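Local coordinates for protein bacterioferritin (Rhodobacter capsulatus, PDB 1JGC) that stores iron, probably oxidising ferrous ions with dioxygen at a ferroxidase centre and laying down the ferric mineral inside a hollow shell of 24 subunits paired around shared hemes, at residues L31-W35 against G36-M40; D56-I59 against A60-F64; I138-Y141 against D142-P146. All blocks are in the same frame, centred on the assembly; numbering follows the deposited sequence.

Contact 1: residues L31-W35 against G36-M40; sequences LQEDW and GLAKM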
loop_
_atom_site.group_PDB
_atom_site.type_symbol
_atom_site.label_atom_id
_atom_site.label_comp_id
_atom_site.label_asym_id
_atom_site.label_seq_id
_atom_site.Cartn_x
_atom_site.Cartn_y
_atom_site.Cartn_z
ATOM N N LEU A 31 24.564 40.825 7.048
ATOM C CA LEU A 31 25.624 41.461 6.284
ATOM C C LEU A 31 26.145 40.504 5.202
ATOM O O LEU A 31 26.224 40.857 4.026
ATOM C CB LEU A 31 26.758 41.845 7.237
ATOM C CG LEU A 31 27.180 43.305 7.456
ATOM C CD1 LEU A 31 26.154 44.302 6.949
ATOM C CD2 LEU A 31 27.424 43.477 8.932
ATOM N N GLN A 32 26.500 39.288 5.605
ATOM C CA GLN A 32 27.007 38.295 4.663
ATOM C C GLN A 32 25.980 37.957 3.580
ATOM O O GLN A 32 26.334 37.668 2.439
ATOM C CB GLN A 32 27.424 37.032 5.424
ATOM C CG GLN A 32 28.584 37.293 6.365
ATOM C CD GLN A 32 28.729 36.257 7.460
ATOM O OE1 GLN A 32 27.806 35.495 7.740
ATOM N NE2 GLN A 32 29.892 36.240 8.100
ATOM N N GLU A 33 24.705 38.003 3.940
ATOM C CA GLU A 33 23.654 37.703 2.986
ATOM C C GLU A 33 23.633 38.780 1.902
ATOM O O GLU A 33 23.526 38.474 0.713
ATOM C CB GLU A 33 22.301 37.645 3.695
ATOM C CG GLU A 33 21.201 37.024 2.864
ATOM C CD GLU A 33 21.435 35.540 2.631
ATOM O OE1 GLU A 33 21.575 34.787 3.627
ATOM O OE2 GLU A 33 21.477 35.117 1.454
ATOM N N ASP A 34 23.741 40.040 2.315
ATOM C CA ASP A 34 23.731 41.162 1.375
ATOM C C ASP A 34 24.994 41.184 0.498
ATOM O O ASP A 34 24.976 41.750 -0.601
ATOM C CB ASP A 34 23.572 42.488 2.138
ATOM C CG ASP A 34 23.422 43.694 1.207
ATOM O OD1 ASP A 34 22.582 43.650 0.272
ATOM O OD2 ASP A 34 24.139 44.700 1.416
ATOM N N TRP A 35 26.080 40.567 0.977
ATOM C CA TRP A 35 27.324 40.501 0.210
ATOM C C TRP A 35 27.240 39.391 -0.827
ATOM O O TRP A 35 28.087 39.289 -1.716
ATOM C CB TRP A 35 28.535 40.245 1.118
ATOM C CG TRP A 35 28.888 41.401 2.013
ATOM C CD1 TRP A 35 28.644 42.725 1.774
ATOM C CD2 TRP A 35 29.536 41.341 3.295
ATOM N NE1 TRP A 35 29.091 43.488 2.826
ATOM C CE2 TRP A 35 29.643 42.666 3.771
ATOM C CE3 TRP A 35 30.034 40.297 4.086
ATOM C CZ2 TRP A 35 30.224 42.972 5.003
ATOM C CZ3 TRP A 35 30.613 40.604 5.316
ATOM C CH2 TRP A 35 30.702 41.931 5.758
ATOM N N GLY A 36 26.215 38.555 -0.708
ATOM C CA GLY A 36 26.046 37.465 -1.644
ATOM C C GLY A 36 26.765 36.208 -1.205
ATOM O O GLY A 36 26.918 35.268 -1.983
ATOM N N LEU A 37 27.214 36.184 0.043
ATOM C CA LEU A 37 27.915 35.020 0.577
ATOM C C LEU A 37 26.929 34.190 1.403
ATOM O O LEU A 37 27.100 34.015 2.607
ATOM C CB LEU A 37 29.087 35.478 1.449
ATOM C CG LEU A 37 30.031 36.485 0.775
ATOM C CD1 LEU A 37 31.188 36.813 1.705
ATOM C CD2 LEU A 37 30.556 35.907 -0.525
ATOM N N ALA A 38 25.903 33.672 0.736
ATOM C CA ALA A 38 24.854 32.895 1.386
ATOM C C ALA A 38 25.319 31.751 2.281
ATOM O O ALA A 38 24.780 31.555 3.369
ATOM C CB ALA A 38 23.892 32.369 0.340
ATOM N N LYS A 39 26.314 30.997 1.838
ATOM C CA LYS A 39 26.784 29.862 2.623
ATOM C C LYS A 39 27.459 30.295 3.907
ATOM O O LYS A 39 27.365 29.619 4.931
ATOM C CB LYS A 39 27.711 29.001 1.774
ATOM C CG LYS A 39 27.034 28.600 0.489
ATOM C CD LYS A 39 27.867 27.690 -0.350
ATOM C CE LYS A 39 27.069 27.240 -1.562
ATOM N NZ LYS A 39 27.898 26.341 -2.405
ATOM N N MET A 40 28.139 31.431 3.857
ATOM C CA MET A 40 28.785 31.954 5.041
ATOM C C MET A 40 27.664 32.481 5.954
ATOM O O MET A 40 27.698 32.322 7.173
ATOM C CB MET A 40 29.737 33.070 4.632
ATOM C CG MET A 40 30.383 33.824 5.754
ATOM S SD MET A 40 31.693 34.918 5.132
ATOM C CE MET A 40 32.876 34.758 6.490
#
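The carbonyl oxygen of Q32 gathers the turn around itself: L37 N donates to Q32 O at 3.0 Å, nearly in line with the carbonyl bond (C=O...N 163°), while W35 N adds a weak bond to the same oxygen at 3.3 Å. One residue further along, G36 N bonds to E33 O at 3.0 Å, approaching from above the carbonyl plane instead of along a lone pair. With G36 at a positive phi of 89°, the two bonds from G36 and L37 make a Schellman motif, which ends one helix and swings the chain into the next.

The side chains follow the bend. Q32 is extended beyond CG and crosses the M40 side chain at about a right angle; its CD rests 3.4 Å from M40 CG, and the sulfur lies a little further off. E33 bends at chi2, with CG anti to the backbone N (chi1 -166°), which brings OE2 alongside the methyl of A38, 3.8 Å from A38 CB. W35 meets L37 through its CB, 4.1 Å from L37 CG, and one face of its indole has L31 O above it, toward the rim.

A neighbouring subunit closes over this corner: its R143 makes a cation-pi contact with W35, its L140 packs on L37, and its T136 hydroxyl is hydrogen-bonded to D34 O. M40 meanwhile packs on T86 and L87 of helix 83-111. L37 serves as the N-cap of helix 38-64, and the whole is a Schellman-terminated tight turn between two successive antiparallel helices, here 5-34 and 38-64 of the ferritin four-helix bundle.

Contact 2: residues D56-I59 against A60-F64; sequences DKII and ARILF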
loop_
_atom_site.group_PDB
_atom_site.type_symbol
_atom_site.label_atom_id
_atom_site.label_comp_id
_atom_site.label_asym_id
_atom_site.label_seq_id
_atom_site.Cartn_x
_atom_site.Cartn_y
_atom_site.Cartn_z
ATOM N N ASP A 56 18.791 31.098 26.837
ATOM C CA ASP A 56 17.581 30.591 27.467
ATOM C C ASP A 56 17.926 29.664 28.633
ATOM O O ASP A 56 17.377 29.786 29.731
ATOM C CB ASP A 56 16.724 29.855 26.439
ATOM C CG ASP A 56 15.488 29.253 27.051
ATOM O OD1 ASP A 56 14.782 29.977 27.781
ATOM O OD2 ASP A 56 15.220 28.060 26.805
ATOM N N LYS A 57 18.841 28.742 28.384
ATOM C CA LYS A 57 19.284 27.792 29.392
ATOM C C LYS A 57 19.799 28.530 30.647
ATOM O O LYS A 57 19.479 28.160 31.784
ATOM C CB LYS A 57 20.378 26.920 28.775
ATOM C CG LYS A 57 20.966 25.872 29.675
ATOM C CD LYS A 57 22.174 25.188 29.004
ATOM C CE LYS A 57 21.773 24.492 27.702
ATOM N NZ LYS A 57 22.922 23.793 27.020
ATOM N N ILE A 58 20.579 29.587 30.436
ATOM C CA ILE A 58 21.146 30.374 31.532
ATOM C C ILE A 58 20.112 31.186 32.309
ATOM O O ILE A 58 20.202 31.327 33.530
ATOM C CB ILE A 58 22.256 31.309 30.999
ATOM C CG1 ILE A 58 23.479 30.470 30.647
ATOM C CG2 ILE A 58 22.606 32.385 32.021
ATOM C CD1 ILE A 58 24.590 31.258 30.077
ATOM N N ILE A 59 19.130 31.724 31.601
ATOM C CA ILE A 59 18.084 32.491 32.250
ATOM C C ILE A 59 17.299 31.562 33.171
ATOM O O ILE A 59 16.918 31.946 34.274
ATOM C CB ILE A 59 17.131 33.115 31.212
ATOM C CG1 ILE A 59 17.874 34.188 30.416
ATOM C CG2 ILE A 59 15.902 33.696 31.905
ATOM C CD1 ILE A 59 17.089 34.750 29.257
ATOM N N ALA A 60 17.064 30.335 32.720
ATOM C CA ALA A 60 16.319 29.370 33.524
ATOM C C ALA A 60 17.073 29.006 34.800
ATOM O O ALA A 60 16.484 28.882 35.872
ATOM C CB ALA A 60 16.028 28.110 32.709
ATOM N N ARG A 61 18.382 28.844 34.685
ATOM C CA ARG A 61 19.183 28.494 35.844
ATOM C C ARG A 61 19.174 29.644 36.838
ATOM O O ARG A 61 19.149 29.427 38.049
ATOM C CB ARG A 61 20.614 28.184 35.423
ATOM C CG ARG A 61 21.526 27.800 36.563
ATOM C CD ARG A 61 21.073 26.529 37.251
ATOM N NE ARG A 61 21.986 26.167 38.331
ATOM C CZ ARG A 61 21.787 25.163 39.176
ATOM N NH1 ARG A 61 20.699 24.407 39.069
ATOM N NH2 ARG A 61 22.666 24.927 40.141
ATOM N N ILE A 62 19.192 30.870 36.330
ATOM C CA ILE A 62 19.181 32.034 37.200
ATOM C C ILE A 62 17.878 32.098 37.996
ATOM O O ILE A 62 17.891 32.326 39.201
ATOM C CB ILE A 62 19.347 33.334 36.394
ATOM C CG1 ILE A 62 20.801 33.474 35.932
ATOM C CG2 ILE A 62 18.910 34.527 37.230
ATOM C CD1 ILE A 62 21.057 34.679 35.038
ATOM N N LEU A 63 16.753 31.893 37.326
ATOM C CA LEU A 63 15.470 31.944 38.014
ATOM C C LEU A 63 15.376 30.849 39.067
ATOM O O LEU A 63 14.877 31.075 40.159
ATOM C CB LEU A 63 14.323 31.811 37.014
ATOM C CG LEU A 63 14.074 33.029 36.125
ATOM C CD1 LEU A 63 12.972 32.712 35.129
ATOM C CD2 LEU A 63 13.691 34.216 36.987
ATOM N N PHE A 64 15.863 29.661 38.738
ATOM C CA PHE A 64 15.827 28.561 39.685
ATOM C C PHE A 64 16.614 28.905 40.950
ATOM O O PHE A 64 16.191 28.565 42.051
ATOM C CB PHE A 64 16.407 27.301 39.052
ATOM C CG PHE A 64 16.564 26.167 40.012
ATOM C CD1 PHE A 64 15.458 25.606 40.629
ATOM C CD2 PHE A 64 17.826 25.669 40.317
ATOM C CE1 PHE A 64 15.609 24.558 41.541
ATOM C CE2 PHE A 64 17.983 24.631 41.221
ATOM C CZ PHE A 64 16.871 24.073 41.836
#
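A60 N bonds to D56 O and L63 N to I59 O, and between them come the shortest and the longest of four successive i to i+4 backbone hydrogen bonds. I62 N reaches I58 O at 3.0 Å, R61 N reaches K57 O at 3.2 Å, and together the four carry helix 38-64 unbroken through this last part of its length.

Apolar contacts run along the same spacing. I58 and I62 slant across one another, touching through I58 CG2 and I62 CD1 at 4.1 Å; in I62 the CG1 branch stands beside its own backbone N (chi1 -74°), so that it leans back over I58 O and carries CD1 to I58. I59 and L63 meet more loosely, I59 CG2 to L63 CD1 at 4.5 Å. These pairs have company: I58 packs on L123, I62 on L11 and N12, and I59 and L63 both on P69.

The charged ends find their partners outside these two segments. D56 OD1 takes a salt bridge from R30 and a hydrogen bond from W26, both of a neighbouring subunit, where L31 also packs on L63. R61, bent at chi2, extends away to a salt bridge with D113, a hydrogen bond with S116 and a further salt bridge to E128 of another subunit. All three nitrogens of its guanidinium are thereby engaged.

The D56 side chain lies about 5 Å from a bound heme, and that of I58 about 4 Å from the side chain of E18, a ferroxidase-site residue, in a site without metal here. This is a regular alpha-helical end set between the bundle interior and the dimer interface with its shared heme.

Contact 3: residues I138-Y141 against D142-P146; sequences ISLY and DRLGP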
loop_
_atom_site.group_PDB
_atom_site.type_symbol
_atom_site.label_atom_id
_atom_site.label_comp_id
_atom_site.label_asym_id
_atom_site.label_seq_id
_atom_site.Cartn_x
_atom_site.Cartn_y
_atom_site.Cartn_z
ATOM N N ILE A 138 39.450 30.595 9.136
ATOM C CA ILE A 138 40.377 31.699 8.932
ATOM C C ILE A 138 41.604 31.166 8.205
ATOM O O ILE A 138 42.145 31.812 7.309
ATOM C CB ILE A 138 40.779 32.329 10.282
ATOM C CG1 ILE A 138 39.594 33.127 10.830
ATOM C CG2 ILE A 138 42.013 33.208 10.115
ATOM C CD1 ILE A 138 39.727 33.501 12.280
ATOM N N SER A 139 42.034 29.975 8.593
ATOM C CA SER A 139 43.180 29.349 7.965
ATOM C C SER A 139 42.873 29.063 6.497
ATOM O O SER A 139 43.717 29.262 5.619
ATOM C CB SER A 139 43.512 28.047 8.674
ATOM O OG SER A 139 44.379 27.276 7.877
ATOM N N LEU A 140 41.659 28.593 6.234
ATOM C CA LEU A 140 41.249 28.292 4.871
ATOM C C LEU A 140 41.111 29.582 4.069
ATOM O O LEU A 140 41.315 29.593 2.854
ATOM C CB LEU A 140 39.913 27.540 4.872
ATOM C CG LEU A 140 39.338 27.199 3.499
ATOM C CD1 LEU A 140 40.284 26.255 2.779
ATOM C CD2 LEU A 140 37.966 26.564 3.660
ATOM N N TYR A 141 40.759 30.664 4.755
ATOM C CA TYR A 141 40.594 31.956 4.108
ATOM C C TYR A 141 41.935 32.441 3.549
ATOM O O TYR A 141 42.023 32.874 2.399
ATOM C CB TYR A 141 40.041 32.972 5.110
ATOM C CG TYR A 141 39.632 34.289 4.509
ATOM C CD1 TYR A 141 40.585 35.195 4.054
ATOM C CD2 TYR A 141 38.284 34.626 4.379
ATOM C CE1 TYR A 141 40.205 36.414 3.477
ATOM C CE2 TYR A 141 37.895 35.840 3.804
ATOM C CZ TYR A 141 38.861 36.725 3.354
ATOM O OH TYR A 141 38.487 37.907 2.765
ATOM N N ASP A 142 42.985 32.351 4.357
ATOM C CA ASP A 142 44.298 32.789 3.913
ATOM C C ASP A 142 44.843 31.874 2.820
ATOM O O ASP A 142 45.489 32.331 1.882
ATOM C CB ASP A 142 45.268 32.845 5.098
ATOM C CG ASP A 142 44.825 33.836 6.169
ATOM O OD1 ASP A 142 44.136 34.825 5.811
ATOM O OD2 ASP A 142 45.175 33.634 7.361
ATOM N N ARG A 143 44.582 30.579 2.934
ATOM C CA ARG A 143 45.060 29.630 1.940
ATOM C C ARG A 143 44.386 29.834 0.586
ATOM O O ARG A 143 45.052 29.812 -0.450
ATOM C CB ARG A 143 44.829 28.196 2.413
ATOM C CG ARG A 143 44.994 27.180 1.307
ATOM C CD ARG A 143 44.916 25.765 1.820
ATOM N NE ARG A 143 46.188 25.320 2.378
ATOM C CZ ARG A 143 46.365 25.001 3.654
ATOM N NH1 ARG A 143 45.344 25.089 4.498
ATOM N NH2 ARG A 143 47.548 24.574 4.084
ATOM N N LEU A 144 43.070 30.035 0.593
ATOM C CA LEU A 144 42.323 30.234 -0.642
ATOM C C LEU A 144 42.506 31.640 -1.198
ATOM O O LEU A 144 42.599 31.829 -2.415
ATOM C CB LEU A 144 40.824 30.005 -0.412
ATOM C CG LEU A 144 40.339 28.624 0.011
ATOM C CD1 LEU A 144 38.839 28.645 0.180
ATOM C CD2 LEU A 144 40.742 27.604 -1.033
ATOM N N GLY A 145 42.549 32.623 -0.302
ATOM C CA GLY A 145 42.673 34.006 -0.722
ATOM C C GLY A 145 41.297 34.652 -0.695
ATOM O O GLY A 145 40.297 33.958 -0.816
ATOM N N PRO A 146 41.208 35.981 -0.553
ATOM C CA PRO A 146 39.920 36.682 -0.512
ATOM C C PRO A 146 38.905 36.238 -1.560
ATOM O O PRO A 146 37.790 35.864 -1.216
ATOM C CB PRO A 146 40.321 38.143 -0.688
ATOM C CG PRO A 146 41.656 38.189 -0.031
ATOM C CD PRO A 146 42.323 36.941 -0.536
#
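Y141 and P146 stand at about a right angle to each other, the phenol reaching past the end of the helix to the proline. Y141 OH lies 3.8 Å from P146 CA, and the ring carbon Y141 CE1 comes within 4.2 Å of P146 CG. What sends the ring that way is chi1 of -171°, with CG anti to the backbone N. D142 follows next in sequence, its carboxylate turned 84° to the tyrosine ring, and gives OD1 to a salt bridge with R84.

On another side of the helix L140 and L144 pack at an angle, the CD1 methyl of L140 against the branch point of L144, 3.6 Å from L144 CG. S139 and R143 keep more distance, S139 OG to R143 NH1 4.1 Å; R143 also packs on P83 of a neighbouring subunit.

Beneath the side chains the i to i+4 ladder persists to its last rung, G145 N to Y141 O at 2.8 Å. G145 then leaves the helix with positive phi (99°) and is the N-cap of the next one.

Thus the end of helix 114-144 turns directly into the short helix 146-152, whose F149 meets the Y141 ring and whose L152 packs on both leucines, while I138 and Y141 lie against helix 83-111.

Starting from the N terminus, contact 1 (31-40) makes the tight turn from helix 5-34 into helix 38-64. Contact 2 (56-64) lies near the far end of that second helix, about 33 Å away between centres and across the chain's centre. Contact 3 (138-146) comes last, where helix 114-144 gives way to helix 146-152, back on the side of contact 1, with nearest atoms about 6 Å apart. All three are local and in series; none nests in or crosses another. In the assembly, contact 1 of one subunit meets contact 3 of a neighbour and contact 2 of a different one.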